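Local coordinates for protein pyruvate kinase (Pseudomonas aeruginosa, PDB 6QXL) that probably catalyses the last step of glycolysis, transferring the phosphoryl group of phosphoenolpyruvate to ADP to give pyruvate and ATP, at residues V9-P14 with E318-E323; L125-G130 with K158-R163; V244-G249 with K276-A281. All blocks are in the same frame, centred on the assembly; numbering follows the deposited sequence.

Interaction 1 (V9-P14 with E318-E323); sequences VATLGP and ESAAGE
S319, near the end of helix 317-320, meets T11 through a short hydrogen bond. The side chain points at the strand end, and S319 OG donates to T11 O at 2.7 Å. The bond lies in the carbonyl plane with a C=O...OG angle of 128°, the direction of a lone pair. The rotation of S319 makes this possible: OG sits between its own backbone N and carbonyl carbon (chi1 62°). A10 CB comes within 3.9 Å of the same OG. A320, next in line, presents more surface to the other segment than any other residue: its CB rests 3.6 Å from T11 O and 3.9 Å from T11 CG2. A320 O faces the turn after the strand, with P14 CD 3.5 Å away. G13 CA lies 4.0 Å from A320 CA, an approach permitted by the lack of a G13 side chain, as a CB there would run into A320 O. At A321 the chain leaves helical geometry. T11 OG1 is engaged with R34 and L315 O. Chemically, a buried carbonyl at the end of barrel strand 7-11 is thus satisfied by a serine hydroxyl, fastening the first strand to the short helix that follows the last strand, 312-315.

Interaction 2 (L125-G130 with K158-R163); sequences LLLDDG and KGINRR
L126 and R163 owe their contact to two first torsions: L126 CG stands anti to its carbonyl carbon, whereas R163 CG is anti to its backbone N (chi1 -179°), and a bend at chi3 folds the guanidinium back over the leucine. L126 CD1 then lies 3.9 Å above the guanidinium plane, over its centre, and L126 CD2 comes within 3.5 Å of R163 NH2. The charged end of R163 is salt-bridged to E124, so the leucine packs on a group already held. On the other face of the sheet, I160 extends its chain between two leucines: its CD1 is 4.1 Å from L125 CD1, and its CG1 is 4.0 Å from L127 CG, these last two side chains running alongside. F94 also packs against all three. Beyond the strand, the K158 CD methylene packs alongside the carboxylate carbon D128 CG at 3.6 Å, while K158 NZ stays 4.3 Å from D128 OD1, beyond a salt bridge. The backbones are joined at the hydrogen-bonded pair L126 and N161, where L126 N reaches N161 O at 2.8 Å and is nearly straight (175°), with N161 N returning to L126 O. D128 N adds a bond to G159 O at 3.0 Å. Strand axes at 157° make this an antiparallel pairing within the mixed beta-sheet domain that pyruvate kinases insert in the TIM barrel, the B domain.

Interaction 3 (V244-G249 with K276-A281); sequences VMVARG and KVVITA
R248 presents one face of its guanidinium to T280, whose CG2 lies 4.2 Å above the plane, displaced toward the rim. A281 O approaches obliquely, 34° out of that plane, and accepts a hydrogen bond from R248 NE at 3.0 Å. The other nitrogens are held from outside: NH2 by a salt bridge to D301 and by T282 O, NH1 by Q264. R296 of a neighbouring subunit hydrogen-bonds R248 O and G249 O. The two strands run parallel, their axes 18° apart. V246 N gives the straightest backbone bond, to I279 O at 2.7 Å (170°), while I279 N and V244 N bond to V244 O and V277 O. The valines touch on one face, V244 CG2 against V278 CG2 at 3.6 Å; helix 260-273 packs here through A271 and I267. On the other face, M245 CG lies 4.1 Å from A281 CB, and M314 of the next strand reaches M245, I279 and A281. The M245 side chain lies about 4 Å from a malonate ion, probably from the crystallisation liquor, hydrogen-bonded by G249 N. Gripped at NE, NH1 and NH2, the guanidinium is thus fixed in rotation beside the barrel strand ends and subunit interface.

Interactions 1 and 3 belong to the eight-stranded parallel barrel: strands 7-11, 243-247 and 277-281 all lie in that closed sheet, and the contact centres are about 18 Å apart, with nearest atoms about 4 Å apart. Interaction 2 lies in the separate mixed sheet, its centre about 22 Å from that of interaction 1 and about 20 Å from that of interaction 3. Along the chain, interaction 1 spans the others: interaction 2 closes before interaction 3 opens, and both are nested inside it. The bound magnesium ion, held by E223 and D250, lies about 7 to 10 Å from side chains of all three contacts, consistent with an active site between barrel and inserted domain.

Interaction 1 (V9-P14 with E318-E323)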
loop_
_atom_site.group_PDB
_atom_site.type_symbol
_atom_site.label_atom_id
_atom_site.label_comp_id
_atom_site.label_asym_id
_atom_site.label_seq_id
_atom_site.Cartn_x
_atom_site.Cartn_y
_atom_site.Cartn_z
ATOM N N VAL A 9 34.213 4.118 8.029
ATOM C CA VAL A 9 35.313 3.252 8.416
ATOM C C VAL A 9 36.512 3.548 7.522
ATOM O O VAL A 9 36.402 3.481 6.297
ATOM C CB VAL A 9 34.946 1.785 8.246
ATOM C CG1 VAL A 9 36.088 0.896 8.713
ATOM C CG2 VAL A 9 33.668 1.482 9.001
ATOM N N ALA A 10 37.649 3.871 8.135
ATOM C CA ALA A 10 38.872 4.217 7.395
ATOM C C ALA A 10 39.947 3.205 7.736
ATOM O O ALA A 10 40.284 3.024 8.909
ATOM C CB ALA A 10 39.330 5.614 7.741
ATOM N N THR A 11 40.473 2.540 6.709
ATOM C CA THR A 11 41.568 1.613 6.913
ATOM C C THR A 11 42.866 2.393 7.067
ATOM O O THR A 11 43.114 3.337 6.322
ATOM C CB THR A 11 41.700 0.638 5.733
ATOM O OG1 THR A 11 40.515 -0.156 5.644
ATOM C CG2 THR A 11 42.853 -0.282 5.972
ATOM N N LEU A 12 43.686 1.984 8.029
ATOM C CA LEU A 12 44.994 2.611 8.238
ATOM C C LEU A 12 46.095 1.866 7.508
ATOM O O LEU A 12 45.999 0.662 7.239
ATOM C CB LEU A 12 45.334 2.689 9.716
ATOM C CG LEU A 12 44.260 3.387 10.554
ATOM C CD1 LEU A 12 44.725 3.419 12.004
ATOM C CD2 LEU A 12 43.921 4.780 10.011
ATOM N N GLY A 13 47.147 2.607 7.190
ATOM C CA GLY A 13 48.304 2.054 6.497
ATOM C C GLY A 13 49.418 3.077 6.354
ATOM O O GLY A 13 49.396 4.128 6.996
ATOM N N PRO A 14 50.396 2.801 5.481
ATOM C CA PRO A 14 51.539 3.710 5.275
ATOM C C PRO A 14 51.174 5.180 5.096
ATOM O O PRO A 14 51.850 6.038 5.634
ATOM C CB PRO A 14 52.174 3.177 4.005
ATOM C CG PRO A 14 51.819 1.727 3.987
ATOM C CD PRO A 14 50.529 1.549 4.715
ATOM N N GLU A 318 42.167 3.981 -0.303
ATOM C CA GLU A 318 41.978 5.427 -0.375
ATOM C C GLU A 318 42.568 6.099 0.870
ATOM O O GLU A 318 43.231 7.130 0.760
ATOM C CB GLU A 318 40.497 5.789 -0.509
ATOM C CG GLU A 318 39.735 5.143 -1.693
ATOM C CD GLU A 318 38.998 3.846 -1.332
ATOM O OE1 GLU A 318 37.824 3.686 -1.713
ATOM O OE2 GLU A 318 39.610 2.976 -0.662
ATOM N N SER A 319 42.365 5.487 2.037
ATOM C CA SER A 319 42.864 6.030 3.291
ATOM C C SER A 319 44.178 5.397 3.773
ATOM O O SER A 319 44.932 6.036 4.498
ATOM C CB SER A 319 41.790 5.918 4.390
ATOM O OG SER A 319 41.440 4.572 4.640
ATOM N N ALA A 320 44.444 4.160 3.384
ATOM C CA ALA A 320 45.610 3.411 3.871
ATOM C C ALA A 320 46.889 3.659 3.063
ATOM O O ALA A 320 47.971 3.758 3.640
ATOM C CB ALA A 320 45.305 1.924 3.880
ATOM N N ALA A 321 46.771 3.721 1.737
ATOM C CA ALA A 321 47.944 3.825 0.865
ATOM C C ALA A 321 47.974 5.016 -0.079
ATOM O O ALA A 321 49.004 5.306 -0.650
ATOM C CB ALA A 321 48.081 2.540 0.078
ATOM N N GLY A 322 46.871 5.722 -0.247
ATOM C CA GLY A 322 46.742 6.684 -1.353
ATOM C C GLY A 322 47.360 8.026 -1.035
ATOM O O GLY A 322 47.882 8.259 0.050
ATOM N N GLU A 323 47.298 8.915 -2.005
ATOM C CA GLU A 323 47.893 10.233 -1.866
ATOM C C GLU A 323 46.999 11.227 -1.147
ATOM O O GLU A 323 47.477 12.292 -0.810
ATOM C CB GLU A 323 48.248 10.818 -3.235
ATOM C CG GLU A 323 49.414 10.153 -3.971
ATOM C CD GLU A 323 49.512 10.672 -5.415
ATOM O OE1 GLU A 323 49.651 11.917 -5.626
ATOM O OE2 GLU A 323 49.404 9.842 -6.353
#

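Interaction 2 (L125-G130 with K158-R163)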
loop_
_atom_site.group_PDB
_atom_site.type_symbol
_atom_site.label_atom_id
_atom_site.label_comp_id
_atom_site.label_asym_id
_atom_site.label_seq_id
_atom_site.Cartn_x
_atom_site.Cartn_y
_atom_site.Cartn_z
ATOM N N LEU A 125 41.121 -17.887 -13.136
ATOM C CA LEU A 125 41.755 -17.456 -11.896
ATOM C C LEU A 125 41.973 -15.958 -11.958
ATOM O O LEU A 125 42.378 -15.428 -12.985
ATOM C CB LEU A 125 43.089 -18.163 -11.705
ATOM C CG LEU A 125 43.038 -19.687 -11.628
ATOM C CD1 LEU A 125 44.514 -20.220 -11.733
ATOM C CD2 LEU A 125 42.238 -20.143 -10.402
ATOM N N LEU A 126 41.695 -15.280 -10.854
ATOM C CA LEU A 126 41.804 -13.838 -10.761
ATOM C C LEU A 126 42.844 -13.486 -9.707
ATOM O O LEU A 126 42.788 -13.965 -8.580
ATOM C CB LEU A 126 40.456 -13.240 -10.403
ATOM C CG LEU A 126 39.445 -13.164 -11.573
ATOM C CD1 LEU A 126 38.693 -14.436 -11.867
ATOM C CD2 LEU A 126 38.412 -12.122 -11.412
ATOM N N LEU A 127 43.807 -12.674 -10.110
ATOM C CA LEU A 127 44.914 -12.288 -9.247
ATOM C C LEU A 127 44.886 -10.783 -9.018
ATOM O O LEU A 127 44.449 -10.027 -9.897
ATOM C CB LEU A 127 46.253 -12.665 -9.862
ATOM C CG LEU A 127 46.515 -14.173 -9.937
ATOM C CD1 LEU A 127 46.208 -14.667 -11.326
ATOM C CD2 LEU A 127 47.941 -14.532 -9.454
ATOM N N ASP A 128 45.361 -10.362 -7.836
ATOM C CA ASP A 128 45.405 -8.954 -7.471
ATOM C C ASP A 128 44.015 -8.307 -7.602
ATOM O O ASP A 128 43.825 -7.324 -8.327
ATOM C CB ASP A 128 46.439 -8.183 -8.319
ATOM C CG ASP A 128 46.788 -6.825 -7.710
ATOM O OD1 ASP A 128 46.239 -6.463 -6.637
ATOM O OD2 ASP A 128 47.605 -6.116 -8.302
ATOM N N ASP A 129 43.044 -8.890 -6.883
ATOM C CA ASP A 129 41.677 -8.347 -6.836
ATOM C C ASP A 129 41.023 -8.267 -8.224
ATOM O O ASP A 129 40.192 -7.395 -8.472
ATOM C CB ASP A 129 41.611 -6.954 -6.155
ATOM C CG ASP A 129 42.075 -6.943 -4.698
ATOM O OD1 ASP A 129 42.079 -8.016 -4.055
ATOM O OD2 ASP A 129 42.517 -5.818 -4.270
ATOM N N GLY A 130 41.380 -9.182 -9.121
ATOM C CA GLY A 130 40.834 -9.185 -10.466
ATOM C C GLY A 130 41.620 -8.476 -11.541
ATOM O O GLY A 130 41.232 -8.532 -12.700
ATOM N N LYS A 158 50.800 -11.655 -4.106
ATOM C CA LYS A 158 49.503 -11.220 -4.560
ATOM C C LYS A 158 48.457 -12.315 -4.400
ATOM O O LYS A 158 48.753 -13.503 -4.482
ATOM C CB LYS A 158 49.548 -10.742 -5.998
ATOM C CG LYS A 158 50.240 -9.415 -6.210
ATOM C CD LYS A 158 49.396 -8.283 -5.663
ATOM C CE LYS A 158 50.150 -6.961 -5.614
ATOM N NZ LYS A 158 49.867 -6.141 -4.380
ATOM N N GLY A 159 47.226 -11.878 -4.145
ATOM C CA GLY A 159 46.125 -12.802 -3.908
ATOM C C GLY A 159 45.658 -13.441 -5.199
ATOM O O GLY A 159 45.828 -12.910 -6.303
ATOM N N ILE A 160 45.128 -14.641 -5.045
ATOM C CA ILE A 160 44.532 -15.375 -6.154
ATOM C C ILE A 160 43.221 -15.993 -5.677
ATOM O O ILE A 160 43.105 -16.448 -4.548
ATOM C CB ILE A 160 45.522 -16.445 -6.700
ATOM C CG1 ILE A 160 44.931 -17.187 -7.886
ATOM C CG2 ILE A 160 45.913 -17.429 -5.639
ATOM C CD1 ILE A 160 45.940 -18.028 -8.631
ATOM N N ASN A 161 42.228 -15.996 -6.549
ATOM C CA ASN A 161 40.980 -16.707 -6.300
ATOM C C ASN A 161 40.435 -17.243 -7.597
ATOM O O ASN A 161 40.855 -16.857 -8.650
ATOM C CB ASN A 161 39.936 -15.838 -5.588
ATOM C CG ASN A 161 38.880 -16.675 -4.812
ATOM O OD1 ASN A 161 38.736 -17.888 -4.966
ATOM N ND2 ASN A 161 38.165 -16.002 -3.929
ATOM N N ARG A 162 39.477 -18.145 -7.517
ATOM C CA ARG A 162 38.787 -18.690 -8.630
ATOM C C ARG A 162 37.433 -18.007 -8.844
ATOM O O ARG A 162 36.644 -17.876 -7.919
ATOM C CB ARG A 162 38.602 -20.161 -8.425
ATOM C CG ARG A 162 38.080 -20.888 -9.673
ATOM C CD ARG A 162 38.032 -22.310 -9.700
ATOM N NE ARG A 162 37.130 -22.834 -8.701
ATOM C CZ ARG A 162 36.889 -24.090 -8.503
ATOM N NH1 ARG A 162 37.366 -25.064 -9.346
ATOM N NH2 ARG A 162 36.158 -24.452 -7.429
ATOM N N ARG A 163 37.166 -17.664 -10.117
ATOM C CA ARG A 163 35.892 -17.133 -10.496
ATOM C C ARG A 163 34.851 -18.256 -10.180
ATOM O O ARG A 163 34.946 -19.354 -10.643
ATOM C CB ARG A 163 35.854 -16.802 -11.971
ATOM C CG ARG A 163 34.551 -16.212 -12.496
ATOM C CD ARG A 163 34.854 -15.552 -13.817
ATOM N NE ARG A 163 35.129 -14.133 -13.604
ATOM C CZ ARG A 163 35.913 -13.345 -14.384
ATOM N NH1 ARG A 163 36.389 -13.791 -15.527
ATOM N NH2 ARG A 163 36.089 -12.089 -14.053
#

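Interaction 3 (V244-G249 with K276-A281)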
loop_
_atom_site.group_PDB
_atom_site.type_symbol
_atom_site.label_atom_id
_atom_site.label_comp_id
_atom_site.label_asym_id
_atom_site.label_seq_id
_atom_site.Cartn_x
_atom_site.Cartn_y
_atom_site.Cartn_z
ATOM N N VAL A 244 27.835 -7.228 9.833
ATOM C CA VAL A 244 28.268 -7.810 8.573
ATOM C C VAL A 244 28.862 -6.751 7.684
ATOM O O VAL A 244 28.551 -5.570 7.818
ATOM C CB VAL A 244 27.139 -8.541 7.814
ATOM C CG1 VAL A 244 26.532 -9.636 8.669
ATOM C CG2 VAL A 244 26.072 -7.578 7.371
ATOM N N MET A 245 29.729 -7.186 6.779
ATOM C CA MET A 245 30.377 -6.308 5.818
ATOM C C MET A 245 30.090 -6.829 4.414
ATOM O O MET A 245 30.321 -7.999 4.123
ATOM C CB MET A 245 31.880 -6.277 6.062
ATOM C CG MET A 245 32.639 -5.372 5.114
ATOM S SD MET A 245 34.400 -5.510 5.189
ATOM C CE MET A 245 34.738 -4.699 6.779
ATOM N N VAL A 246 29.633 -5.946 3.542
ATOM C CA VAL A 246 29.479 -6.259 2.134
ATOM C C VAL A 246 30.845 -6.069 1.496
ATOM O O VAL A 246 31.244 -4.959 1.167
ATOM C CB VAL A 246 28.399 -5.394 1.454
ATOM C CG1 VAL A 246 28.154 -5.866 0.033
ATOM C CG2 VAL A 246 27.095 -5.458 2.232
ATOM N N ALA A 247 31.562 -7.175 1.361
ATOM C CA ALA A 247 32.964 -7.135 0.962
ATOM C C ALA A 247 33.037 -7.320 -0.551
ATOM O O ALA A 247 33.258 -8.429 -1.062
ATOM C CB ALA A 247 33.737 -8.217 1.678
ATOM N N ARG A 248 32.889 -6.218 -1.275
ATOM C CA ARG A 248 32.549 -6.328 -2.683
ATOM C C ARG A 248 33.705 -6.769 -3.558
ATOM O O ARG A 248 33.466 -7.276 -4.646
ATOM C CB ARG A 248 31.944 -5.032 -3.199
ATOM C CG ARG A 248 30.675 -4.686 -2.458
ATOM C CD ARG A 248 30.022 -3.425 -2.975
ATOM N NE ARG A 248 30.958 -2.327 -3.071
ATOM C CZ ARG A 248 30.619 -1.111 -3.516
ATOM N NH1 ARG A 248 29.365 -0.842 -3.875
ATOM N NH2 ARG A 248 31.533 -0.150 -3.590
ATOM N N GLY A 249 34.940 -6.568 -3.092
ATOM C CA GLY A 249 36.121 -7.043 -3.812
ATOM C C GLY A 249 36.089 -8.561 -3.990
ATOM O O GLY A 249 35.887 -9.072 -5.093
ATOM N N LYS A 276 21.269 -6.389 13.182
ATOM C CA LYS A 276 22.722 -6.314 13.084
ATOM C C LYS A 276 23.159 -5.056 12.369
ATOM O O LYS A 276 22.399 -4.458 11.625
ATOM C CB LYS A 276 23.263 -7.520 12.339
ATOM C CG LYS A 276 22.709 -8.837 12.832
ATOM C CD LYS A 276 22.914 -9.036 14.321
ATOM C CE LYS A 276 22.589 -10.470 14.700
ATOM N NZ LYS A 276 22.834 -10.622 16.152
ATOM N N VAL A 277 24.414 -4.704 12.584
ATOM C CA VAL A 277 25.042 -3.543 11.935
ATOM C C VAL A 277 25.589 -3.990 10.586
ATOM O O VAL A 277 26.005 -5.141 10.437
ATOM C CB VAL A 277 26.190 -3.015 12.815
ATOM C CG1 VAL A 277 26.796 -1.759 12.237
ATOM C CG2 VAL A 277 25.686 -2.715 14.207
ATOM N N VAL A 278 25.600 -3.100 9.607
ATOM C CA VAL A 278 26.130 -3.456 8.290
ATOM C C VAL A 278 27.029 -2.384 7.705
ATOM O O VAL A 278 26.698 -1.207 7.747
ATOM C CB VAL A 278 24.990 -3.851 7.316
ATOM C CG1 VAL A 278 23.982 -2.731 7.133
ATOM C CG2 VAL A 278 25.550 -4.272 5.969
ATOM N N ILE A 279 28.152 -2.823 7.155
ATOM C CA ILE A 279 29.145 -1.971 6.496
ATOM C C ILE A 279 29.196 -2.284 4.991
ATOM O O ILE A 279 29.216 -3.444 4.594
ATOM C CB ILE A 279 30.545 -2.265 7.058
ATOM C CG1 ILE A 279 30.605 -2.067 8.576
ATOM C CG2 ILE A 279 31.602 -1.398 6.388
ATOM C CD1 ILE A 279 31.790 -2.792 9.195
ATOM N N THR A 280 29.242 -1.251 4.159
ATOM C CA THR A 280 29.458 -1.410 2.713
ATOM C C THR A 280 30.901 -1.025 2.397
ATOM O O THR A 280 31.373 0.007 2.866
ATOM C CB THR A 280 28.492 -0.529 1.910
ATOM O OG1 THR A 280 27.147 -0.882 2.233
ATOM C CG2 THR A 280 28.674 -0.725 0.418
ATOM N N ALA A 281 31.597 -1.843 1.607
ATOM C CA ALA A 281 33.047 -1.670 1.418
ATOM C C ALA A 281 33.549 -1.887 -0.000
ATOM O O ALA A 281 32.872 -2.487 -0.831
ATOM C CB ALA A 281 33.809 -2.600 2.349
#